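Local structure of alpha-galactosidase 1 (Saccharomyces cerevisiae, 3LRK) at residues 407-410 / 415-418; 306-311 / 418-423; 53-58 / 295-300; 271-276 / 398-403. The protein hydrolyses terminal, non-reducing alpha-D-galactose residues from alpha-D-galactosides such as galactose oligosaccharides, galactomannans and galactolipids, working as a secreted homotetrameric glycoprotein of the GH27 family. The protein carries 1 engineered substitution. All coordinates share one frame; numbering follows the deposited sequence.

Interaction 1 of 4, residues 407-410 / 415-418. With NAG (2-acetamido-2-deoxy-beta-D-glucopyranose), chain C.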
# COMPACT_ATOMS: atom_id res chain seq x y z
N SER A 407 10.38 7.32 -48.71
CA SER A 407 11.70 7.92 -48.93
C SER A 407 11.64 9.08 -49.92
O SER A 407 12.27 10.11 -49.70
CB SER A 407 12.71 6.87 -49.41
OG SER A 407 12.85 5.83 -48.46
N ALA A 408 10.87 8.89 -50.99
CA ALA A 408 10.66 9.94 -51.99
C ALA A 408 10.01 11.19 -51.38
O ALA A 408 10.47 12.31 -51.62
CB ALA A 408 9.82 9.42 -53.15
N ILE A 409 8.94 10.99 -50.60
CA ILE A 409 8.24 12.11 -49.96
C ILE A 409 9.16 12.85 -48.99
O ILE A 409 9.25 14.07 -49.03
CB ILE A 409 6.94 11.67 -49.24
CG1 ILE A 409 5.89 11.20 -50.27
CG2 ILE A 409 6.38 12.82 -48.40
CD1 ILE A 409 4.81 10.29 -49.68
N LEU A 410 9.86 12.09 -48.14
CA LEU A 410 10.79 12.69 -47.16
C LEU A 410 11.95 13.45 -47.81
O LEU A 410 12.42 14.44 -47.25
CB LEU A 410 11.34 11.63 -46.21
CG LEU A 410 10.35 11.02 -45.22
CD1 LEU A 410 10.92 9.72 -44.69
CD2 LEU A 410 10.00 11.98 -44.08
N THR A 415 5.28 14.56 -53.57
CA THR A 415 4.34 15.23 -52.65
C THR A 415 3.47 14.19 -51.94
O THR A 415 3.14 13.15 -52.51
CB THR A 415 3.41 16.23 -53.38
OG1 THR A 415 2.63 15.54 -54.36
CG2 THR A 415 4.22 17.34 -54.04
N ALA A 416 3.11 14.50 -50.70
CA ALA A 416 2.22 13.63 -49.92
C ALA A 416 0.76 13.76 -50.36
O ALA A 416 -0.03 12.84 -50.14
CB ALA A 416 2.36 13.92 -48.43
N THR A 417 0.43 14.89 -50.98
CA THR A 417 -0.92 15.14 -51.50
C THR A 417 -1.34 14.03 -52.47
O THR A 417 -0.58 13.67 -53.38
CB THR A 417 -1.01 16.52 -52.20
OG1 THR A 417 -0.43 17.52 -51.35
CG2 THR A 417 -2.46 16.90 -52.50
N GLY A 418 -2.53 13.48 -52.26
CA GLY A 418 -3.04 12.37 -53.08
C GLY A 418 -2.50 11.00 -52.69
O GLY A 418 -2.95 9.98 -53.23
C1 NAG C . -6.05 18.75 -47.33
C2 NAG C . -4.86 19.47 -47.99
C3 NAG C . -4.79 20.97 -47.65
C4 NAG C . -6.14 21.70 -47.61
C5 NAG C . -7.34 20.78 -47.29
C6 NAG C . -8.60 21.34 -47.95
C7 NAG C . -2.93 18.05 -48.40
C8 NAG C . -1.51 17.77 -48.02
N2 NAG C . -3.61 18.86 -47.59
O3 NAG C . -3.96 21.61 -48.59
O4 NAG C . -6.06 22.69 -46.60
O5 NAG C . -7.20 19.44 -47.74
O6 NAG C . -9.72 20.89 -47.24
O7 NAG C . -3.42 17.54 -49.40

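Interaction 2 of 4, residues 306-311 / 418-423. With NAG (2-acetamido-2-deoxy-beta-D-glucopyranose), chain C; GOL (glycerol), chain J.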
# COMPACT_ATOMS: atom_id res chain seq x y z
N ILE A 306 4.53 4.58 -40.72
CA ILE A 306 3.80 4.18 -39.51
C ILE A 306 2.90 5.34 -39.04
O ILE A 306 1.68 5.18 -38.89
CB ILE A 306 4.75 3.63 -38.42
CG1 ILE A 306 5.24 2.23 -38.84
CG2 ILE A 306 4.05 3.56 -37.04
CD1 ILE A 306 6.48 1.76 -38.13
N TYR A 307 3.50 6.53 -38.86
CA TYR A 307 2.75 7.73 -38.46
C TYR A 307 1.64 8.10 -39.44
O TYR A 307 0.68 8.77 -39.07
CB TYR A 307 3.68 8.93 -38.35
CG TYR A 307 4.49 9.01 -37.08
CD1 TYR A 307 5.88 9.07 -37.13
CD2 TYR A 307 3.87 9.03 -35.82
CE1 TYR A 307 6.65 9.15 -35.96
CE2 TYR A 307 4.63 9.11 -34.64
CZ TYR A 307 6.01 9.17 -34.73
OH TYR A 307 6.75 9.25 -33.57
N SER A 308 1.78 7.67 -40.69
CA SER A 308 0.86 8.06 -41.74
C SER A 308 -0.20 6.99 -42.06
O SER A 308 -0.97 7.15 -43.01
CB SER A 308 1.63 8.46 -43.01
OG SER A 308 2.05 7.31 -43.71
N GLN A 309 -0.25 5.93 -41.26
CA GLN A 309 -1.24 4.86 -41.49
C GLN A 309 -2.66 5.31 -41.09
O GLN A 309 -3.06 5.20 -39.92
CB GLN A 309 -0.83 3.55 -40.81
CG GLN A 309 -1.70 2.32 -41.19
CD GLN A 309 -1.42 1.78 -42.60
OE1 GLN A 309 -0.67 2.39 -43.37
NE2 GLN A 309 -2.02 0.65 -42.94
N ALA A 310 -3.40 5.79 -42.09
CA ALA A 310 -4.75 6.32 -41.91
C ALA A 310 -5.70 5.35 -41.22
O ALA A 310 -6.52 5.76 -40.40
CB ALA A 310 -5.33 6.76 -43.25
N SER A 311 -5.56 4.06 -41.55
CA SER A 311 -6.39 2.98 -41.01
C SER A 311 -6.27 2.87 -39.48
O SER A 311 -7.24 2.62 -38.77
CB SER A 311 -5.93 1.67 -41.64
OG SER A 311 -7.01 0.77 -41.71
N GLY A 418 -2.53 13.48 -52.26
CA GLY A 418 -3.04 12.37 -53.08
C GLY A 418 -2.50 11.00 -52.69
O GLY A 418 -2.95 9.98 -53.23
N ILE A 419 -1.55 10.96 -51.75
CA ILE A 419 -0.99 9.71 -51.25
C ILE A 419 -1.48 9.45 -49.82
O ILE A 419 -2.13 8.43 -49.56
CB ILE A 419 0.57 9.69 -51.34
CG1 ILE A 419 1.02 9.81 -52.80
CG2 ILE A 419 1.14 8.40 -50.69
CD1 ILE A 419 2.51 9.96 -53.00
N LEU A 420 -1.18 10.37 -48.89
CA LEU A 420 -1.74 10.31 -47.54
C LEU A 420 -3.21 10.73 -47.54
O LEU A 420 -3.61 11.61 -48.31
CB LEU A 420 -0.96 11.17 -46.54
CG LEU A 420 0.55 11.06 -46.32
CD1 LEU A 420 0.88 11.48 -44.88
CD2 LEU A 420 1.14 9.68 -46.60
N TYR A 421 -4.00 10.08 -46.69
CA TYR A 421 -5.39 10.48 -46.46
C TYR A 421 -5.46 11.89 -45.89
O TYR A 421 -4.67 12.25 -45.01
CB TYR A 421 -6.04 9.49 -45.49
CG TYR A 421 -7.52 9.70 -45.27
CD1 TYR A 421 -8.46 9.15 -46.15
CD2 TYR A 421 -7.98 10.44 -44.18
CE1 TYR A 421 -9.82 9.34 -45.94
CE2 TYR A 421 -9.33 10.63 -43.97
CZ TYR A 421 -10.25 10.08 -44.85
OH TYR A 421 -11.58 10.27 -44.65
N ASN A 422 -6.40 12.69 -46.40
CA ASN A 422 -6.60 14.07 -45.95
C ASN A 422 -7.86 14.15 -45.07
O ASN A 422 -8.98 14.22 -45.57
CB ASN A 422 -6.67 15.03 -47.16
CG ASN A 422 -6.57 16.51 -46.76
OD1 ASN A 422 -6.90 16.90 -45.64
ND2 ASN A 422 -6.11 17.35 -47.71
N ALA A 423 -7.64 14.12 -43.76
CA ALA A 423 -8.73 14.15 -42.78
C ALA A 423 -9.37 15.54 -42.66
O ALA A 423 -10.52 15.67 -42.26
CB ALA A 423 -8.24 13.66 -41.41
C1 NAG C . -6.05 18.75 -47.33
C2 NAG C . -4.86 19.47 -47.99
C3 NAG C . -4.79 20.97 -47.65
C4 NAG C . -6.14 21.70 -47.61
C5 NAG C . -7.34 20.78 -47.29
C6 NAG C . -8.60 21.34 -47.95
C7 NAG C . -2.93 18.05 -48.40
C8 NAG C . -1.51 17.77 -48.02
N2 NAG C . -3.61 18.86 -47.59
O3 NAG C . -3.96 21.61 -48.59
O4 NAG C . -6.06 22.69 -46.60
O5 NAG C . -7.20 19.44 -47.74
O6 NAG C . -9.72 20.89 -47.24
O7 NAG C . -3.42 17.54 -49.40
C1 GOL J . -1.77 6.95 -46.07
O1 GOL J . -2.50 7.87 -45.28
C2 GOL J . -2.52 5.62 -46.13
O2 GOL J . -2.58 5.06 -44.84
C3 GOL J . -1.79 4.67 -47.08
O3 GOL J . -2.70 3.70 -47.56

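Interaction 3 of 4, residues 53-58 / 295-300. With NAG (2-acetamido-2-deoxy-beta-D-glucopyranose), chain B.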
# COMPACT_ATOMS: atom_id res chain seq x y z
N ALA A 53 6.99 22.68 -37.93
CA ALA A 53 5.60 22.83 -38.31
C ALA A 53 5.46 22.83 -39.84
O ALA A 53 4.55 22.20 -40.36
CB ALA A 53 5.02 24.10 -37.71
N ASP A 54 6.35 23.54 -40.53
CA ASP A 54 6.36 23.56 -42.00
C ASP A 54 6.52 22.15 -42.55
O ASP A 54 5.81 21.76 -43.48
CB ASP A 54 7.50 24.45 -42.54
CG ASP A 54 7.20 25.94 -42.45
OD1 ASP A 54 6.08 26.34 -42.06
OD2 ASP A 54 8.10 26.73 -42.78
N ARG A 55 7.45 21.39 -41.97
CA ARG A 55 7.72 20.00 -42.36
C ARG A 55 6.52 19.09 -42.09
O ARG A 55 6.18 18.28 -42.94
CB ARG A 55 8.97 19.49 -41.63
CG ARG A 55 9.33 18.01 -41.85
CD ARG A 55 9.85 17.72 -43.25
NE ARG A 55 10.69 16.52 -43.29
CZ ARG A 55 11.17 15.96 -44.40
NH1 ARG A 55 10.89 16.46 -45.60
NH2 ARG A 55 11.93 14.87 -44.31
N ILE A 56 5.88 19.24 -40.93
CA ILE A 56 4.69 18.43 -40.60
C ILE A 56 3.53 18.73 -41.54
O ILE A 56 2.80 17.83 -41.96
CB ILE A 56 4.29 18.59 -39.10
CG1 ILE A 56 5.37 17.96 -38.21
CG2 ILE A 56 2.91 17.97 -38.81
CD1 ILE A 56 5.15 18.14 -36.72
N SER A 57 3.37 20.01 -41.88
CA SER A 57 2.42 20.42 -42.91
C SER A 57 2.75 19.77 -44.27
O SER A 57 1.90 19.11 -44.88
CB SER A 57 2.38 21.95 -43.03
OG SER A 57 1.30 22.36 -43.85
N ASP A 58 4.00 19.96 -44.73
CA ASP A 58 4.40 19.51 -46.07
C ASP A 58 4.37 17.99 -46.24
O ASP A 58 4.04 17.49 -47.33
CB ASP A 58 5.78 20.06 -46.46
CG ASP A 58 5.79 21.57 -46.64
OD1 ASP A 58 4.71 22.17 -46.85
OD2 ASP A 58 6.89 22.17 -46.57
N ASN A 295 12.03 13.46 -34.54
CA ASN A 295 12.44 14.67 -35.26
C ASN A 295 11.94 14.51 -36.69
O ASN A 295 12.43 13.63 -37.41
CB ASN A 295 13.97 14.83 -35.24
CG ASN A 295 14.45 16.05 -36.04
OD1 ASN A 295 13.67 16.78 -36.64
ND2 ASN A 295 15.76 16.27 -36.01
N VAL A 296 10.97 15.32 -37.08
CA VAL A 296 10.32 15.15 -38.39
C VAL A 296 11.25 15.52 -39.56
O VAL A 296 11.03 15.10 -40.69
CB VAL A 296 8.95 15.89 -38.49
CG1 VAL A 296 7.93 15.27 -37.52
CG2 VAL A 296 9.10 17.38 -38.25
N ASN A 297 12.29 16.31 -39.27
CA ASN A 297 13.32 16.65 -40.25
C ASN A 297 14.49 15.66 -40.22
O ASN A 297 15.48 15.82 -40.93
CB ASN A 297 13.83 18.09 -40.05
CG ASN A 297 12.82 19.13 -40.50
OD1 ASN A 297 12.21 19.82 -39.67
ND2 ASN A 297 12.63 19.27 -41.82
N ASN A 298 14.34 14.63 -39.39
CA ASN A 298 15.31 13.55 -39.30
C ASN A 298 14.54 12.27 -39.01
O ASN A 298 14.81 11.55 -38.04
CB ASN A 298 16.33 13.86 -38.20
CG ASN A 298 17.59 13.03 -38.33
OD1 ASN A 298 17.79 12.32 -39.31
ND2 ASN A 298 18.46 13.14 -37.33
N LEU A 299 13.55 12.01 -39.86
CA LEU A 299 12.63 10.90 -39.71
C LEU A 299 12.85 9.91 -40.85
O LEU A 299 12.83 10.30 -42.02
CB LEU A 299 11.19 11.43 -39.72
CG LEU A 299 10.01 10.44 -39.64
CD1 LEU A 299 9.98 9.74 -38.29
CD2 LEU A 299 8.71 11.17 -39.90
N LYS A 300 13.07 8.64 -40.50
CA LYS A 300 13.28 7.60 -41.50
C LYS A 300 11.97 7.14 -42.14
O LYS A 300 10.89 7.35 -41.58
CB LYS A 300 14.10 6.43 -40.96
CG LYS A 300 13.42 5.52 -39.94
CD LYS A 300 14.43 4.51 -39.39
CE LYS A 300 13.77 3.39 -38.62
NZ LYS A 300 13.09 3.89 -37.37
C1 NAG B . 20.33 8.17 -37.03
C2 NAG B . 20.62 9.65 -36.72
C3 NAG B . 20.51 10.54 -37.96
C4 NAG B . 21.31 9.98 -39.13
C5 NAG B . 21.05 8.48 -39.32
C6 NAG B . 22.01 7.88 -40.35
C7 NAG B . 20.27 10.82 -34.61
C8 NAG B . 19.27 11.45 -33.68
N2 NAG B . 19.77 10.14 -35.64
O3 NAG B . 20.97 11.84 -37.66
O4 NAG B . 20.99 10.70 -40.31
O5 NAG B . 21.18 7.77 -38.10
O6 NAG B . 21.29 7.57 -41.52
O7 NAG B . 21.48 10.95 -34.41
O HOH W 1 13.54 13.05 -42.60

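Interaction 4 of 4, residues 271-276 / 398-403. With NAG (2-acetamido-2-deoxy-beta-D-glucopyranose), chain F.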
# COMPACT_ATOMS: atom_id res chain seq x y z
N LEU A 271 14.12 1.15 -32.30
CA LEU A 271 13.02 0.21 -32.34
C LEU A 271 12.99 -0.46 -33.72
O LEU A 271 13.29 0.19 -34.74
CB LEU A 271 11.70 0.93 -32.04
CG LEU A 271 11.58 1.54 -30.63
CD1 LEU A 271 10.40 2.51 -30.54
CD2 LEU A 271 11.49 0.47 -29.55
N THR A 272 12.68 -1.75 -33.75
CA THR A 272 12.50 -2.45 -35.03
C THR A 272 11.20 -1.97 -35.67
O THR A 272 10.42 -1.26 -35.03
CB THR A 272 12.48 -4.00 -34.86
OG1 THR A 272 11.27 -4.41 -34.22
CG2 THR A 272 13.71 -4.49 -34.08
N ASP A 273 10.97 -2.33 -36.93
CA ASP A 273 9.73 -1.96 -37.60
C ASP A 273 8.52 -2.62 -36.93
O ASP A 273 7.48 -2.00 -36.78
CB ASP A 273 9.78 -2.31 -39.09
CG ASP A 273 8.64 -1.68 -39.88
OD1 ASP A 273 8.42 -0.45 -39.76
OD2 ASP A 273 7.95 -2.41 -40.63
N ASP A 274 8.67 -3.88 -36.54
CA ASP A 274 7.60 -4.56 -35.81
C ASP A 274 7.28 -3.89 -34.48
O ASP A 274 6.12 -3.73 -34.14
CB ASP A 274 7.95 -6.03 -35.59
CG ASP A 274 7.83 -6.84 -36.86
OD1 ASP A 274 6.76 -6.80 -37.50
OD2 ASP A 274 8.83 -7.51 -37.21
N GLU A 275 8.33 -3.50 -33.74
CA GLU A 275 8.19 -2.82 -32.46
C GLU A 275 7.46 -1.48 -32.61
O GLU A 275 6.60 -1.16 -31.79
CB GLU A 275 9.55 -2.62 -31.78
CG GLU A 275 10.13 -3.90 -31.17
CD GLU A 275 11.53 -3.73 -30.59
OE1 GLU A 275 12.29 -2.83 -31.00
OE2 GLU A 275 11.90 -4.54 -29.71
N GLU A 276 7.79 -0.72 -33.65
CA GLU A 276 7.14 0.55 -33.92
C GLU A 276 5.67 0.37 -34.33
O GLU A 276 4.82 1.17 -33.94
CB GLU A 276 7.91 1.37 -34.96
CG GLU A 276 9.23 1.94 -34.42
CD GLU A 276 9.92 2.91 -35.37
OE1 GLU A 276 9.39 3.20 -36.46
OE2 GLU A 276 11.01 3.39 -35.00
N ALA A 398 -2.33 -3.39 -44.03
CA ALA A 398 -2.31 -3.48 -45.49
C ALA A 398 -2.31 -2.09 -46.12
O ALA A 398 -2.83 -1.13 -45.54
CB ALA A 398 -3.51 -4.26 -45.98
N ASN A 399 -1.70 -1.99 -47.30
CA ASN A 399 -1.66 -0.74 -48.07
C ASN A 399 -0.93 0.40 -47.35
O ASN A 399 -1.27 1.57 -47.53
CB ASN A 399 -3.07 -0.29 -48.47
CG ASN A 399 -3.86 -1.38 -49.17
OD1 ASN A 399 -3.30 -2.24 -49.86
ND2 ASN A 399 -5.18 -1.36 -48.99
N ARG A 400 0.07 0.06 -46.54
CA ARG A 400 0.89 1.08 -45.91
C ARG A 400 1.82 1.68 -46.97
O ARG A 400 2.18 1.01 -47.95
CB ARG A 400 1.65 0.52 -44.70
CG ARG A 400 3.15 0.50 -44.83
CD ARG A 400 3.84 0.87 -43.53
NE ARG A 400 4.35 -0.31 -42.85
CZ ARG A 400 5.46 -0.36 -42.11
NH1 ARG A 400 6.21 0.72 -41.93
NH2 ARG A 400 5.82 -1.50 -41.56
N VAL A 401 2.17 2.95 -46.81
CA VAL A 401 3.07 3.62 -47.75
C VAL A 401 4.40 2.87 -47.76
O VAL A 401 5.04 2.73 -46.71
CB VAL A 401 3.28 5.12 -47.40
CG1 VAL A 401 4.25 5.77 -48.38
CG2 VAL A 401 1.94 5.87 -47.39
N ASP A 402 4.81 2.38 -48.93
CA ASP A 402 6.03 1.58 -49.01
C ASP A 402 7.29 2.41 -48.76
O ASP A 402 7.25 3.65 -48.85
CB ASP A 402 6.10 0.71 -50.29
CG ASP A 402 6.24 1.53 -51.58
OD1 ASP A 402 6.82 2.64 -51.58
OD2 ASP A 402 5.80 1.02 -52.64
N ASN A 403 8.39 1.75 -48.42
CA ASN A 403 9.63 2.44 -48.08
C ASN A 403 10.13 3.37 -49.18
O ASN A 403 10.72 4.41 -48.89
CB ASN A 403 10.73 1.44 -47.67
CG ASN A 403 10.54 0.91 -46.24
OD1 ASN A 403 9.75 1.44 -45.45
ND2 ASN A 403 11.28 -0.17 -45.92
C1 NAG F . 11.19 -0.63 -44.54
C2 NAG F . 11.00 -2.15 -44.66
C3 NAG F . 11.12 -2.86 -43.31
C4 NAG F . 12.32 -2.38 -42.50
C5 NAG F . 12.42 -0.86 -42.50
C6 NAG F . 13.70 -0.40 -41.81
C7 NAG F . 9.70 -2.93 -46.56
C8 NAG F . 8.91 -2.10 -47.54
N2 NAG F . 9.74 -2.48 -45.30
O3 NAG F . 11.27 -4.25 -43.52
O4 NAG F . 12.21 -2.87 -41.17
O5 NAG F . 12.39 -0.38 -43.84
O6 NAG F . 13.75 1.01 -41.76
O7 NAG F . 10.27 -3.95 -46.93

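Interaction 1 of 4, residues 407-410 / 415-418
Where I409 meets T415, the turn is closed by backbone hydrogen bonding between their neighbours A408 and K414, which draws the loop back against the last turn of its helix. The meeting itself is one of packing: I409 CG1 rests 4.0 Å from the carbonyl oxygen T415 O. I409 supplies the apolar side of the contact. With CG2 anti to its backbone N (CG1 torsion -67°), the residue directs its two branches at successive residues of the loop, CG1 at the T415 carbonyl and CG2 at the A416 methyl, where CG2 and A416 CB stand 4.2 Å apart. These are ordinary van der Waals distances, and the pair I409 and A416 is buried, whereas T415 CB is directed away from the helix. One step on, T417 turns to the glycan: its CG2 lies 3.3 Å from O7 of the N-acetylglucosamine linked to N422, and its OG1 is 3.5 Å from the acetyl methyl C8. G418 then takes a positive phi, a conformation that glycine adopts readily. The principle illustrated is that of a chain reversal packed against one aliphatic side chain. Helix 403-410 and the returning loop both lean on helix 301-307, where Y304 touches I409, L410 and A416, while L59, just past helix 46-58, packs against I409 and L410.

Interaction 2 of 4, residues 306-311 / 418-423
L420 holds CG anti to its carbonyl carbon (chi1 -54°), which carries its two methyls to S308, while Y421 holds CG anti to the backbone N (chi1 -174°), which sets its ring obliquely to the A310 methyl. The contact is a seam between the TIM-barrel part of the chain, at the break between helices 301-307 and 310-316, and the long loop of the C-terminal beta-sandwich region. Two apolar touches carry it. S308 CB fits against the forked end of L420, 3.6 Å from CD1 and 3.8 Å from CD2. Further on, the methyl A310 CB lies 3.6 Å from Y421 CB, which the backbone brings there. The phenol end of the tyrosine points elsewhere, its OH hydrogen-bonded to Q426, and the ring itself meets that of Y428. Polar backbone groups on the two segments are joined by a glycerol, probably from the crystallisation liquor. S308 O accepts from both O1 and O2 of this molecule, the O1 bond being 2.8 Å long. A310, which follows the N-cap residue Q309, donates from its N to glycerol O2 over 3.0 Å, and N399 O is a further partner of the glycerol. The general lesson is that a domain seam may pair snug methyl contacts with backbone polar groups able to hold a small polyol. Next along the loop, N422 ND2 is bonded covalently to C1 of N-acetylglucosamine. A nearly straight bond runs from Y421 N to glycerol O1, 3.0 Å long with an N-H...O angle of 168°.

Interaction 3 of 4, residues 53-58 / 295-300
R55 is the first residue of 53-58 to reach V296 and N297, and it does so with its whole length. CG is anti to the backbone N (chi1 175°) and the chain bends at chi2, so that the methylenes run past V296 and NE arrives at its carbonyl. The bond from R55 NE to V296 O is 3.0 Å long and nearly straight at 170°; the oxygen lies close to the guanidinium plane, while NE sits above the plane of the carbonyl. Beside it, the amide of N297 is turned almost parallel to the guanidinium, 10° between planes, with ND2 3.5 Å from R55 CD. R55 NH2 also donates to a water, 3.0 Å away, which accepts from L299 N too, and to L410 O. A leucine in place of R55 would probably leave the V296 and L410 carbonyls without this donor, and the water with L299 N but not the arginine. Next in sequence, I56 crosses V296 at about a right angle, its CG1 3.8 Å from V296 CG2, and adds to the apolar packing on V296. The loop is shaped by an Asx turn in which N295 OD1 accepts from N297 N. Helix 46-58 follows the first barrel strand, 32-35, and the loop leads from the neighbouring strand 290-292 to helix 301-307; I56 also packs on I69 of strand 68-70.

Interaction 4 of 4, residues 271-276 / 398-403
The backbones at D273 and R400 keep well apart, the nearest pair of CA atoms, D273 and N403, standing 11.4 Å from each other, so that side chains alone span the distance. D273 sends its carboxylate across with CG anti to the backbone N (chi1 -168°), and R400 comes from the opposite direction in a chain bent at chi2 and chi3. The carboxylate meets the guanidinium at its edge, the planes 25° apart, in a two-pronged salt bridge. Its prongs are unequal: R400 NH2 lies 2.5 Å from D273 OD2, a very short value best read with caution, whereas the bond from R400 NH1 to D273 OD1, at 3.3 Å, is weak. NH1 has a second partner in S305 OG. D273 opens helix 273-285, whose start is fastened by a capping box: E275 N donates to T272 OG1 over 3.1 Å, and T272 N to E275 OE1 over 3.0 Å. Beside the bridge stands the N-acetylglucosamine on N403; the sugar's O4 comes within 3.2 Å of D273 CB, and S302 also holds the sugar. With an alanine in place of D273, the R400 guanidinium would probably lose its charged mate and be less firmly fixed. As an ion pair between the barrel region and the sandwich region, the contact illustrates linkage through charge rather than packing, and its acid, at a helix N-terminus, is likely to be stabilised by the helix dipole.

How the interactions relate
Interactions 1, 2 and 3 are buried: interactions 1 and 2 rely on apolar packing, interaction 3 on an arginine hydrogen bond with packing beside it. Interaction 4 lies nearer the surface and rests on charge. Interactions 2 and 4 both join the barrel region to the sandwich region, one by methyl contacts, the other by an ion pair. All four gather round helix 301-307. Interactions 1 and 2 share G418 and meet where I409 CD1 lies 4.0 Å from I419 CD1. A hydrogen bond probably connects Q309 in interaction 2 with A398 in interaction 4, while K300 of interaction 3 forms a salt bridge to E276 of interaction 4. N-acetylglucosamine adjoins each of them, bordering buried and exposed contacts alike.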